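Local coordinates for protein nigerythrin (Desulfovibrio vulgaris subsp. vulgaris, PDB 1YUZ) that reduces peroxide with electrons from NADH, as a rubrerythrin-type homodimer carrying rubredoxin-like mononuclear iron centres and hemerythrin-like diiron centres, at the interface of chains A and B. Sequence-based numbering; all coordinates share one arbitrary frame. Chains: chain A/B, Nigerythrin.

The interface of chains A and B. Residues chain A 116, 120; chain B 109, 113, 116, 157, 160.
The carboxamide of B:Asn113 meets A:Ile116 through its carbonyl oxygen: OD1 lies 3.5 Å from the methyl CG2 and a little farther from CD1, while the amide end ND2 points on toward water. The other flat group, the phenol ring of B:Tyr160, carries the methyl CD1 of its own chain's B:Ile109 on one face, 3.6 Å above the plane and displaced toward the rim. Its hydroxyl OH lies only loosely near CA and CB of A:Ser120.

A:Ile116 is the central apolar piece and hides 55 Å² against chain B. Its two branches divide the work. On the CG2 side, the side chains of A:Ile116 and B:Ile109 slide past each other in opposite directions, their CG2 methyls 3.9 Å apart. The other branch is extended (chi2 168°), and its tip CD1 meets CD1 of B:Ile116 end to end at 3.5 Å, snug for two methyls. The side chain of B:Leu157 crosses that of A:Ile116 at about a right angle, with CD2 4.1 Å from CD1 of A:Ile116.

A water links the chains' polar groups here. A:Ser120 turns OG between its backbone N and carbonyl carbon (chi1 71°), where it donates to the backbone O of A:Ile116 one turn earlier at 2.7 Å, from 40° out of the carbonyl plane. The same OG is 2.9 Å from the water, which ND2 of B:Asn113 also contacts, at 3.2 Å.

The patch belongs to the two-fold homodimer interface, where helix 104-133 of chain A packs on helix 104-132 of chain B, backed by B:Leu157 and B:Tyr160 from helix 136-161, all within the ferritin-like diiron domains.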
loop_
_atom_site.group_PDB
_atom_site.type_symbol
_atom_site.label_atom_id
_atom_site.label_comp_id
_atom_site.label_asym_id
_atom_site.label_seq_id
_atom_site.Cartn_x
_atom_site.Cartn_y
_atom_site.Cartn_z
ATOM N N ILE A 116 -2.691 -2.725 6.060
ATOM C CA ILE A 116 -3.703 -1.718 5.797
ATOM C C ILE A 116 -4.910 -1.972 6.690
ATOM O O ILE A 116 -5.469 -1.040 7.260
ATOM C CB ILE A 116 -4.100 -1.727 4.309
ATOM C CG1 ILE A 116 -2.937 -1.164 3.482
ATOM C CG2 ILE A 116 -5.369 -0.909 4.089
ATOM C CD1 ILE A 116 -3.073 -1.367 1.988
ATOM N N SER A 120 -5.946 0.945 9.377
ATOM C CA SER A 120 -7.154 1.704 9.058
ATOM C C SER A 120 -8.459 1.155 9.615
ATOM O O SER A 120 -9.485 1.838 9.582
ATOM C CB SER A 120 -7.291 1.830 7.538
ATOM O OG SER A 120 -7.640 0.585 6.958
ATOM N N ILE B 109 -6.756 5.386 1.730
ATOM C CA ILE B 109 -6.803 3.946 1.969
ATOM C C ILE B 109 -7.680 3.275 0.905
ATOM O O ILE B 109 -7.330 2.218 0.380
ATOM C CB ILE B 109 -7.349 3.631 3.386
ATOM C CG1 ILE B 109 -6.332 4.078 4.445
ATOM C CG2 ILE B 109 -7.661 2.143 3.513
ATOM C CD1 ILE B 109 -4.997 3.332 4.399
ATOM N N ASN B 113 -6.294 0.474 -1.628
ATOM C CA ASN B 113 -6.904 -0.842 -1.761
ATOM C C ASN B 113 -7.324 -1.124 -3.192
ATOM O O ASN B 113 -7.158 -2.241 -3.686
ATOM C CB ASN B 113 -8.105 -0.981 -0.826
ATOM C CG ASN B 113 -7.692 -1.112 0.623
ATOM O OD1 ASN B 113 -6.590 -1.569 0.921
ATOM N ND2 ASN B 113 -8.578 -0.721 1.535
ATOM N N ILE B 116 -4.183 -1.789 -5.238
ATOM C CA ILE B 116 -3.656 -3.114 -4.946
ATOM C C ILE B 116 -4.490 -4.181 -5.656
ATOM O O ILE B 116 -3.941 -5.126 -6.220
ATOM C CB ILE B 116 -3.633 -3.355 -3.424
ATOM C CG1 ILE B 116 -2.550 -2.477 -2.790
ATOM C CG2 ILE B 116 -3.376 -4.819 -3.120
ATOM C CD1 ILE B 116 -2.594 -2.444 -1.272
ATOM N N LEU B 157 -0.032 5.266 -0.019
ATOM C CA LEU B 157 0.382 4.890 1.327
ATOM C C LEU B 157 1.396 5.891 1.876
ATOM O O LEU B 157 1.364 6.229 3.057
ATOM C CB LEU B 157 0.959 3.470 1.330
ATOM C CG LEU B 157 -0.056 2.381 0.960
ATOM C CD1 LEU B 157 0.646 1.056 0.740
ATOM C CD2 LEU B 157 -1.096 2.253 2.055
ATOM N N TYR B 160 -0.460 8.855 2.941
ATOM C CA TYR B 160 -1.211 8.545 4.152
ATOM C C TYR B 160 -0.285 8.639 5.366
ATOM O O TYR B 160 -0.644 9.218 6.391
ATOM C CB TYR B 160 -1.790 7.132 4.038
ATOM C CG TYR B 160 -2.585 6.650 5.233
ATOM C CD1 TYR B 160 -3.960 6.874 5.320
ATOM C CD2 TYR B 160 -1.974 5.909 6.243
ATOM C CE1 TYR B 160 -4.704 6.360 6.378
ATOM C CE2 TYR B 160 -2.708 5.394 7.305
ATOM C CZ TYR B 160 -4.071 5.620 7.360
ATOM O OH TYR B 160 -4.803 5.071 8.384
HETATM O O HOH W 1 -8.928 -0.663 4.667
#